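Local coordinates for putative TIM-barrel metal-dependent hydrolase (Mycobacterium avium subsp. paratuberculosis S397, PDB 4DZI), which probably catalyses metal-dependent hydrolysis as a member of the amidohydrolase family and holds a two-metal site, occupied here by cadmium, within its TIM-barrel fold, at residues Ala47-Asp51 against Arg52-Phe56; Ile107-Met110 against Asp111-Ile115; Ala273-Val277 against His278-Thr282. All coordinates share one frame; numbering follows the deposited sequence.

All three contacts are local and lie well apart, with centres 33 to 38 Å from one another and no touch between them. Contact 1 is a beta hairpin, partly buried, whose second strand is the edge of a small antiparallel sheet. Contact 2 is the C-terminal end of helix 103-113 and the step into strand 115-121; it too is part surface, with acidic side chains outward and Met110 and Ile115 inward. Contact 3 is the most buried and joins helices 266-277 and 280-283 beside the second subunit. Contacts 2 and 3 both end a helix with a Schellman motif and lie on opposite sides of the chain's centre. Contact 1 rests on strand pairing.

Contact 1: residues Ala47-Asp51 against Arg52-Phe56; sequences AVIGD and RVNHF
With Ile49 chi2 fully extended (179°) and Asn54 CG anti to its own backbone N (chi1 -179°), the isoleucine tip and the amide stem meet across a beta hairpin. Ile49 CD1 lies 3.6 Å from Asn54 CB, and the two side chains cross at a slant. The hairpin joins strand 45-49 to strand 52-53 through a type I' turn from Ile49 to Arg52. Gly50 and Asp51 fill the turn, both with positive phi. Ile49 and Arg52 form a hydrogen-bonded antiparallel pair. Ile49 N donates to Arg52 O at 2.9 Å. Arg52 N returns a bond to Ile49 O. Val48 and Val53 are the next, non-hydrogen-bonded pair, and their side chains share the other face. Their CG2 methyls meet at 4.0 Å. Ala131 of helix 128-131 touches both Ile49 and Asn54, while strand 36-40 flanks the hairpin beyond Val48. Beyond the valines, Asn54 N donates to Ala47 O at 2.8 Å. The Asn54 side chain makes an Asx turn, its OD1 accepting from Phe56 N. One water bridges the two arms of the hairpin further along, 2.8 Å from Ala47 N and 2.7 Å from Asn54 O.

Contact 2: residues Ile107-Met110 against Asp111-Ile115; sequences IAVM and DEQDI
Met110 and Ile115 cross at about a right angle, with Met110 CE 4.0 Å from Ile115 CG2. The methionine bends at its last torsion (chi3 58°), which turns the methyl toward the isoleucine. Ile163 of strand 163-165 touches Met110, and Val9 of strand 9-15 touches Ile115. The pair sits where helix 103-113 passes into strand 115-121. On another side of the helix, Val109 and Gln113 cross at a slant. Val109 CG1 touches the amide group of Gln113, 3.6 Å from CD. Glu112 bends back along the helix, and its OE1 comes to 4.0 Å from Val109 CG2. Asp111 CG lies 3.4 Å from Ile107 O, one turn back, and its OD1 forms a salt bridge with Arg162.

The helix closes with a Schellman motif, and Asp114 takes the positive phi that turns the chain. Ile115 N then donates to Met110 O at 3.0 Å, tilted 27° from the carbonyl plane. In the same last turn, Gln113 N donates to Val109 O at 2.9 Å.

Arg162 also bonds Ile115 O through NH2, the same nitrogen that meets Asp111 OD1. One guanidinium group thus ties the helix to the strand that follows it. Its positive charge would be expected to favour the ionised form of Asp111.

Contact 3: residues Ala273-Val277 against His278-Thr282; sequences ASMIV and HGVFT
This is a buried helix-to-helix junction, where helix 266-277 ends and the short helix 280-283 begins. Met275 and Val280 cross at a slant across the break. The methionine folds at both of its outer torsions (chi2 -76°, chi3 -69°), and this lays Met275 CE 3.6 Å from Val280 CG1. Trp217 of helix 214-223 and Leu287 touch both of these side chains. Phe281 reaches back to the end of the first helix. Ile276 CG1 meets the edge of the Phe281 ring in its plane, 3.9 Å from Phe281 CE2. Met275 CB approaches the same ring carbon obliquely.

Helix 266-277 ends in a Schellman motif, with Gly279 as the C-prime residue at positive phi. Val280 N donates to Met275 O at 2.9 Å, nearly along the C=O direction. Gly279 N donates to Ile276 O at 3.0 Å, from 60° out of the carbonyl plane. Gly279 is also the N-cap position of the next helix. A water donates to Ile276 O at 2.8 Å and accepts from Thr282 N, so this carbonyl is gripped twice and tied to the second helix.

His278 leaves the first helix but keeps a bond back to it, its N donating to Ser274 O at 3.2 Å. Its CB lies against the same oxygen. Both ring nitrogens have partners. ND1 bonds Ser207 OG, which Ser274 OG also bonds, and NE2 bonds Asp256 OD1 of the second subunit. Pro257 of that subunit packs on Val277, and its Leu258 on His278.

Contact 1: residues Ala47-Asp51 against Arg52-Phe56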
ATOM      1  N   ALA C  47     -28.650  -4.115  -8.042  1.00 16.13           N
ATOM      2  CA  ALA C  47     -28.547  -2.682  -7.771  1.00 13.75           C
ATOM      3  C   ALA C  47     -27.906  -2.049  -8.998  1.00 16.58           C
ATOM      4  O   ALA C  47     -26.809  -2.434  -9.400  1.00 19.35           O
ATOM      5  CB  ALA C  47     -27.647  -2.447  -6.554  1.00 16.39           C
ATOM      6  N   VAL C  48     -28.598  -1.083  -9.579  1.00 13.89           N
ATOM      7  CA  VAL C  48     -28.126  -0.425 -10.786  1.00 15.33           C
ATOM      8  C   VAL C  48     -27.973   1.029 -10.392  1.00 12.81           C
ATOM      9  O   VAL C  48     -28.963   1.730 -10.083  1.00 17.10           O
ATOM     10  CB  VAL C  48     -29.123  -0.633 -11.945  1.00 17.08           C
ATOM     11  CG1 VAL C  48     -28.642   0.098 -13.200  1.00 17.56           C
ATOM     12  CG2 VAL C  48     -29.294  -2.119 -12.230  1.00 20.91           C
ATOM     13  N   ILE C  49     -26.724   1.475 -10.382  1.00 14.01           N
ATOM     14  CA  ILE C  49     -26.341   2.778  -9.808  1.00 12.99           C
ATOM     15  C   ILE C  49     -25.753   3.645 -10.900  1.00 18.58           C
ATOM     16  O   ILE C  49     -24.763   3.259 -11.533  1.00 16.63           O
ATOM     17  CB  ILE C  49     -25.324   2.593  -8.658  1.00 14.22           C
ATOM     18  CG1 ILE C  49     -25.853   1.531  -7.675  1.00 14.44           C
ATOM     19  CG2 ILE C  49     -25.066   3.958  -7.976  1.00 13.15           C
ATOM     20  CD1 ILE C  49     -24.927   1.234  -6.486  1.00 18.67           C
ATOM     21  N   GLY C  50     -26.388   4.794 -11.142  1.00 17.34           N
ATOM     22  CA  GLY C  50     -26.047   5.640 -12.298  1.00 16.98           C
ATOM     23  C   GLY C  50     -26.021   4.837 -13.608  1.00 17.74           C
ATOM     24  O   GLY C  50     -25.094   4.982 -14.410  1.00 17.92           O
ATOM     25  N   ASP C  51     -27.010   3.971 -13.787  1.00 18.76           N
ATOM     26  CA  ASP C  51     -27.179   3.179 -15.014  1.00 23.13           C
ATOM     27  C   ASP C  51     -26.166   2.055 -15.180  1.00 24.49           C
ATOM     28  O   ASP C  51     -26.083   1.454 -16.246  1.00 18.52           O
ATOM     29  CB  ASP C  51     -27.170   4.076 -16.269  1.00 19.83           C
ATOM     30  CG  ASP C  51     -28.552   4.616 -16.625  1.00 32.02           C
ATOM     31  OD1 ASP C  51     -29.547   4.290 -15.939  1.00 26.75           O
ATOM     32  OD2 ASP C  51     -28.644   5.358 -17.626  1.00 33.95           O
ATOM     33  N   ARG C  52     -25.429   1.728 -14.126  1.00 16.97           N
ATOM     34  CA  ARG C  52     -24.446   0.649 -14.198  1.00 15.41           C
ATOM     35  C   ARG C  52     -24.686  -0.377 -13.108  1.00 17.29           C
ATOM     36  O   ARG C  52     -24.806  -0.033 -11.944  1.00 16.95           O
ATOM     37  CB  ARG C  52     -23.040   1.235 -14.093  1.00 19.67           C
ATOM     38  CG  ARG C  52     -21.947   0.202 -14.063  1.00 24.00           C
ATOM     39  CD  ARG C  52     -20.600   0.906 -13.925  1.00 37.86           C
ATOM     40  NE  ARG C  52     -19.466   0.018 -14.163  1.00 64.19           N
ATOM     41  CZ  ARG C  52     -18.206   0.316 -13.854  1.00 77.94           C
ATOM     42  NH1 ARG C  52     -17.912   1.475 -13.278  1.00 53.86           N
ATOM     43  NH2 ARG C  52     -17.237  -0.548 -14.115  1.00 59.56           N
ATOM     44  N   VAL C  53     -24.752  -1.654 -13.481  1.00 15.98           N
ATOM     45  CA  VAL C  53     -24.968  -2.691 -12.487  1.00 15.90           C
ATOM     46  C   VAL C  53     -23.808  -2.688 -11.528  1.00 17.83           C
ATOM     47  O   VAL C  53     -22.656  -2.654 -11.944  1.00 17.73           O
ATOM     48  CB  VAL C  53     -25.103  -4.064 -13.147  1.00 15.11           C
ATOM     49  CG1 VAL C  53     -25.317  -5.131 -12.079  1.00 17.36           C
ATOM     50  CG2 VAL C  53     -26.293  -4.037 -14.133  1.00 18.30           C
ATOM     51  N   ASN C  54     -24.110  -2.730 -10.230  1.00 16.08           N
ATOM     52  CA  ASN C  54     -23.057  -2.681  -9.211  1.00 13.88           C
ATOM     53  C   ASN C  54     -22.955  -4.039  -8.539  1.00 15.28           C
ATOM     54  O   ASN C  54     -23.947  -4.716  -8.411  1.00 19.28           O
ATOM     55  CB  ASN C  54     -23.440  -1.619  -8.168  1.00 15.03           C
ATOM     56  CG  ASN C  54     -22.407  -1.472  -7.083  1.00 17.28           C
ATOM     57  OD1 ASN C  54     -22.568  -2.017  -6.005  1.00 18.68           O
ATOM     58  ND2 ASN C  54     -21.349  -0.716  -7.356  1.00 17.48           N
ATOM     59  N   HIS C  55     -21.761  -4.421  -8.090  1.00 15.77           N
ATOM     60  CA  HIS C  55     -21.565  -5.759  -7.579  1.00 16.97           C
ATOM     61  C   HIS C  55     -20.996  -5.763  -6.193  1.00 16.22           C
ATOM     62  O   HIS C  55     -20.462  -6.770  -5.749  1.00 19.67           O
ATOM     63  CB  HIS C  55     -20.664  -6.562  -8.533  1.00 21.16           C
ATOM     64  CG  HIS C  55     -21.267  -6.748  -9.904  1.00 23.16           C
ATOM     65  ND1 HIS C  55     -22.298  -7.601 -10.141  1.00 27.23           N
ATOM     66  CD2 HIS C  55     -20.953  -6.148 -11.135  1.00 29.62           C
ATOM     67  CE1 HIS C  55     -22.630  -7.542 -11.452  1.00 27.38           C
ATOM     68  NE2 HIS C  55     -21.805  -6.648 -12.057  1.00 31.02           N
ATOM     69  N   PHE C  56     -21.125  -4.659  -5.468  1.00 16.66           N
ATOM     70  CA  PHE C  56     -20.493  -4.559  -4.155  1.00 14.65           C
ATOM     71  C   PHE C  56     -21.170  -5.519  -3.183  1.00 13.74           C
ATOM     72  O   PHE C  56     -20.474  -6.240  -2.429  1.00 17.39           O
ATOM     73  CB  PHE C  56     -20.571  -3.124  -3.621  1.00 16.12           C
ATOM     74  CG  PHE C  56     -20.017  -2.967  -2.212  1.00 17.70           C
ATOM     75  CD1 PHE C  56     -18.655  -3.099  -1.957  1.00 17.84           C
ATOM     76  CD2 PHE C  56     -20.868  -2.670  -1.163  1.00 17.67           C
ATOM     77  CE1 PHE C  56     -18.152  -2.942  -0.669  1.00 18.69           C
ATOM     78  CE2 PHE C  56     -20.380  -2.494   0.130  1.00 20.29           C
ATOM     79  CZ  PHE C  56     -19.019  -2.626   0.384  1.00 17.13           C
TER
HETATM   80  O   HOH W   1     -26.349  -5.632  -7.452  1.00 20.56           O

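Contact 2: residues Ile107-Met110 against Asp111-Ile115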
ATOM      1  N   ILE C 107     -33.217  -4.053  19.551  1.00 14.97           N
ATOM      2  CA  ILE C 107     -33.023  -3.682  20.953  1.00 19.60           C
ATOM      3  C   ILE C 107     -33.176  -4.906  21.854  1.00 17.31           C
ATOM      4  O   ILE C 107     -32.426  -5.106  22.796  1.00 15.03           O
ATOM      5  CB  ILE C 107     -34.031  -2.597  21.409  1.00 23.28           C
ATOM      6  CG1 ILE C 107     -33.795  -1.301  20.641  1.00 28.82           C
ATOM      7  CG2 ILE C 107     -33.930  -2.362  22.918  1.00 26.46           C
ATOM      8  CD1 ILE C 107     -32.397  -0.775  20.816  1.00 25.37           C
ATOM      9  N   ALA C 108     -34.171  -5.739  21.563  1.00 16.77           N
ATOM     10  CA  ALA C 108     -34.362  -6.949  22.348  1.00 14.63           C
ATOM     11  C   ALA C 108     -33.191  -7.929  22.236  1.00 15.44           C
ATOM     12  O   ALA C 108     -32.832  -8.564  23.205  1.00 16.78           O
ATOM     13  CB  ALA C 108     -35.659  -7.630  21.928  1.00 21.10           C
ATOM     14  N   VAL C 109     -32.612  -8.047  21.046  1.00 13.79           N
ATOM     15  CA  VAL C 109     -31.402  -8.856  20.875  1.00 15.78           C
ATOM     16  C   VAL C 109     -30.201  -8.220  21.591  1.00 15.38           C
ATOM     17  O   VAL C 109     -29.410  -8.939  22.182  1.00 16.01           O
ATOM     18  CB  VAL C 109     -31.120  -9.089  19.360  1.00 15.46           C
ATOM     19  CG1 VAL C 109     -29.722  -9.640  19.107  1.00 19.13           C
ATOM     20  CG2 VAL C 109     -32.149 -10.079  18.829  1.00 18.06           C
ATOM     21  N   MET C 110     -30.082  -6.886  21.544  1.00 13.84           N
ATOM     22  CA  MET C 110     -29.029  -6.196  22.298  1.00 15.22           C
ATOM     23  C   MET C 110     -29.111  -6.524  23.785  1.00 16.14           C
ATOM     24  O   MET C 110     -28.100  -6.737  24.440  1.00 14.09           O
ATOM     25  CB  MET C 110     -29.063  -4.674  22.078  1.00 11.71           C
ATOM     26  CG  MET C 110     -28.615  -4.338  20.637  1.00 12.47           C
ATOM     27  SD  MET C 110     -28.970  -2.678  20.188  1.00 17.34           S
ATOM     28  CE  MET C 110     -28.062  -1.833  21.492  1.00 15.57           C
ATOM     29  N   ASP C 111     -30.331  -6.592  24.318  1.00 18.96           N
ATOM     30  CA  ASP C 111     -30.477  -6.977  25.722  1.00 21.56           C
ATOM     31  C   ASP C 111     -29.872  -8.366  25.998  1.00 18.96           C
ATOM     32  O   ASP C 111     -29.118  -8.542  26.971  1.00 21.93           O
ATOM     33  CB  ASP C 111     -31.952  -6.939  26.159  1.00 17.34           C
ATOM     34  CG  ASP C 111     -32.560  -5.543  26.156  1.00 24.74           C
ATOM     35  OD1 ASP C 111     -31.824  -4.548  26.252  1.00 20.33           O
ATOM     36  OD2 ASP C 111     -33.817  -5.427  26.103  1.00 26.63           O
ATOM     37  N   GLU C 112     -30.194  -9.359  25.155  1.00 16.75           N
ATOM     38  CA  GLU C 112     -29.637 -10.707  25.274  1.00 20.56           C
ATOM     39  C   GLU C 112     -28.121 -10.683  25.151  1.00 18.07           C
ATOM     40  O   GLU C 112     -27.415 -11.408  25.817  1.00 20.53           O
ATOM     41  CB  GLU C 112     -30.185 -11.594  24.140  1.00 23.39           C
ATOM     42  CG  GLU C 112     -31.651 -11.966  24.247  1.00 54.21           C
ATOM     43  CD  GLU C 112     -32.375 -12.073  22.905  1.00109.71           C
ATOM     44  OE1 GLU C 112     -31.830 -12.604  21.892  1.00 40.68           O
ATOM     45  OE2 GLU C 112     -33.536 -11.621  22.888  1.00 47.18           O
ATOM     46  N   GLN C 113     -27.612  -9.811  24.288  1.00 16.45           N
ATOM     47  CA  GLN C 113     -26.170  -9.752  24.030  1.00 12.51           C
ATOM     48  C   GLN C 113     -25.390  -8.964  25.074  1.00 19.30           C
ATOM     49  O   GLN C 113     -24.162  -8.928  25.041  1.00 19.93           O
ATOM     50  CB  GLN C 113     -25.950  -9.060  22.679  1.00 12.16           C
ATOM     51  CG  GLN C 113     -26.292  -9.937  21.485  1.00 13.04           C
ATOM     52  CD  GLN C 113     -26.307  -9.144  20.189  1.00 14.02           C
ATOM     53  OE1 GLN C 113     -26.669  -7.955  20.152  1.00 14.70           O
ATOM     54  NE2 GLN C 113     -25.969  -9.834  19.076  1.00 15.23           N
ATOM     55  N   ASP C 114     -26.107  -8.319  25.963  1.00 17.03           N
ATOM     56  CA  ASP C 114     -25.541  -7.401  26.974  1.00 18.02           C
ATOM     57  C   ASP C 114     -24.861  -6.158  26.414  1.00 18.21           C
ATOM     58  O   ASP C 114     -23.942  -5.657  26.978  1.00 17.11           O
ATOM     59  CB  ASP C 114     -24.641  -8.083  28.004  1.00 29.93           C
ATOM     60  CG  ASP C 114     -24.766  -7.422  29.397  1.00 31.95           C
ATOM     61  OD1 ASP C 114     -25.892  -7.185  29.821  1.00 43.97           O
ATOM     62  OD2 ASP C 114     -23.803  -7.158  30.025  1.00 28.32           O
ATOM     63  N   ILE C 115     -25.382  -5.675  25.305  1.00 15.28           N
ATOM     64  CA  ILE C 115     -24.905  -4.422  24.718  1.00 12.07           C
ATOM     65  C   ILE C 115     -25.825  -3.264  25.155  1.00 18.33           C
ATOM     66  O   ILE C 115     -27.049  -3.304  24.913  1.00 15.22           O
ATOM     67  CB  ILE C 115     -24.892  -4.533  23.181  1.00 12.85           C
ATOM     68  CG1 ILE C 115     -23.905  -5.621  22.729  1.00 14.72           C
ATOM     69  CG2 ILE C 115     -24.501  -3.188  22.579  1.00 13.73           C
ATOM     70  CD1 ILE C 115     -24.050  -5.925  21.230  1.00 15.54           C
TER

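Contact 3: residues Ala273-Val277 against His278-Thr282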
ATOM      1  N   ALA C 273      -3.295   8.951   6.558  1.00 14.86           N
ATOM      2  CA  ALA C 273      -2.204   9.795   6.045  1.00 17.88           C
ATOM      3  C   ALA C 273      -2.738  11.106   5.492  1.00 12.64           C
ATOM      4  O   ALA C 273      -2.168  12.184   5.748  1.00 14.51           O
ATOM      5  CB  ALA C 273      -1.401   9.056   4.986  1.00 13.52           C
ATOM      6  N   SER C 274      -3.773  11.030   4.658  1.00 13.82           N
ATOM      7  CA  SER C 274      -4.366  12.219   4.085  1.00 13.99           C
ATOM      8  C   SER C 274      -4.817  13.178   5.170  1.00 18.87           C
ATOM      9  O   SER C 274      -4.530  14.376   5.114  1.00 14.93           O
ATOM     10  CB  SER C 274      -5.533  11.807   3.190  1.00 16.20           C
ATOM     11  OG  SER C 274      -6.252  12.946   2.760  1.00 16.76           O
ATOM     12  N   MET C 275      -5.553  12.656   6.158  1.00 14.64           N
ATOM     13  CA  MET C 275      -6.034  13.491   7.258  1.00 14.96           C
ATOM     14  C   MET C 275      -4.894  14.156   8.004  1.00 15.99           C
ATOM     15  O   MET C 275      -4.935  15.372   8.283  1.00 16.63           O
ATOM     16  CB  MET C 275      -6.856  12.651   8.253  1.00 15.30           C
ATOM     17  CG  MET C 275      -8.163  12.154   7.645  1.00 15.91           C
ATOM     18  SD  MET C 275      -9.471  13.395   7.487  1.00 16.35           S
ATOM     19  CE  MET C 275      -9.871  13.680   9.201  1.00 16.67           C
ATOM     20  N   ILE C 276      -3.898  13.359   8.366  1.00 12.66           N
ATOM     21  CA  ILE C 276      -2.836  13.855   9.224  1.00 14.46           C
ATOM     22  C   ILE C 276      -1.873  14.750   8.473  1.00 16.98           C
ATOM     23  O   ILE C 276      -1.619  15.893   8.906  1.00 16.47           O
ATOM     24  CB  ILE C 276      -2.049  12.731   9.913  1.00 15.67           C
ATOM     25  CG1 ILE C 276      -2.971  11.969  10.884  1.00 13.34           C
ATOM     26  CG2 ILE C 276      -0.881  13.311  10.709  1.00 18.19           C
ATOM     27  CD1 ILE C 276      -2.440  10.629  11.350  1.00 15.94           C
ATOM     28  N   VAL C 277      -1.319  14.236   7.373  1.00 15.78           N
ATOM     29  CA  VAL C 277      -0.271  14.982   6.634  1.00 16.62           C
ATOM     30  C   VAL C 277      -0.782  16.314   6.115  1.00 23.94           C
ATOM     31  O   VAL C 277      -0.057  17.315   6.145  1.00 20.42           O
ATOM     32  CB  VAL C 277       0.309  14.121   5.483  1.00 16.30           C
ATOM     33  CG1 VAL C 277       1.193  14.959   4.564  1.00 17.13           C
ATOM     34  CG2 VAL C 277       1.067  12.935   6.061  1.00 15.13           C
ATOM     35  N   HIS C 278      -2.026  16.349   5.682  1.00 14.84           N
ATOM     36  CA  HIS C 278      -2.582  17.564   5.158  1.00 17.70           C
ATOM     37  C   HIS C 278      -3.205  18.449   6.223  1.00 17.36           C
ATOM     38  O   HIS C 278      -3.915  19.340   5.924  1.00 19.99           O
ATOM     39  CB  HIS C 278      -3.519  17.326   3.980  1.00 18.55           C
ATOM     40  CG  HIS C 278      -2.813  17.002   2.701  1.00 15.32           C
ATOM     41  ND1 HIS C 278      -3.440  16.404   1.641  1.00 18.91           N
ATOM     42  CD2 HIS C 278      -1.534  17.196   2.311  1.00 19.40           C
ATOM     43  CE1 HIS C 278      -2.589  16.257   0.651  1.00 18.56           C
ATOM     44  NE2 HIS C 278      -1.421  16.720   1.032  1.00 19.18           N
ATOM     45  N   GLY C 279      -2.897  18.153   7.465  1.00 15.75           N
ATOM     46  CA  GLY C 279      -3.159  19.083   8.570  1.00 16.62           C
ATOM     47  C   GLY C 279      -4.592  19.193   9.065  1.00 22.93           C
ATOM     48  O   GLY C 279      -4.987  20.213   9.610  1.00 17.51           O
ATOM     49  N   VAL C 280      -5.404  18.154   8.875  1.00 18.29           N
ATOM     50  CA  VAL C 280      -6.758  18.254   9.397  1.00 17.48           C
ATOM     51  C   VAL C 280      -6.783  18.405  10.919  1.00 20.99           C
ATOM     52  O   VAL C 280      -7.575  19.186  11.439  1.00 18.13           O
ATOM     53  CB  VAL C 280      -7.619  17.055   8.972  1.00 17.27           C
ATOM     54  CG1 VAL C 280      -8.997  17.146   9.661  1.00 15.92           C
ATOM     55  CG2 VAL C 280      -7.761  17.071   7.455  1.00 14.98           C
ATOM     56  N   PHE C 281      -5.974  17.636  11.639  1.00 15.50           N
ATOM     57  CA  PHE C 281      -5.936  17.743  13.095  1.00 14.35           C
ATOM     58  C   PHE C 281      -5.147  18.976  13.554  1.00 20.81           C
ATOM     59  O   PHE C 281      -5.335  19.466  14.670  1.00 20.77           O
ATOM     60  CB  PHE C 281      -5.409  16.473  13.733  1.00 18.15           C
ATOM     61  CG  PHE C 281      -6.226  15.257  13.373  1.00 21.61           C
ATOM     62  CD1 PHE C 281      -7.546  15.148  13.802  1.00 18.21           C
ATOM     63  CD2 PHE C 281      -5.677  14.246  12.607  1.00 17.29           C
ATOM     64  CE1 PHE C 281      -8.307  14.024  13.460  1.00 18.10           C
ATOM     65  CE2 PHE C 281      -6.424  13.128  12.264  1.00 23.21           C
ATOM     66  CZ  PHE C 281      -7.742  13.017  12.697  1.00 15.97           C
ATOM     67  N   THR C 282      -4.264  19.478  12.688  1.00 18.62           N
ATOM     68  CA  THR C 282      -3.570  20.738  12.983  1.00 17.95           C
ATOM     69  C   THR C 282      -4.592  21.868  12.975  1.00 20.10           C
ATOM     70  O   THR C 282      -4.644  22.664  13.914  1.00 22.80           O
ATOM     71  CB  THR C 282      -2.484  20.995  11.942  1.00 21.44           C
ATOM     72  OG1 THR C 282      -1.527  19.935  12.000  1.00 21.24           O
ATOM     73  CG2 THR C 282      -1.800  22.383  12.194  1.00 23.14           C
TER
HETATM   74  O   HOH W   2      -3.170  16.942  10.992  1.00 19.70           O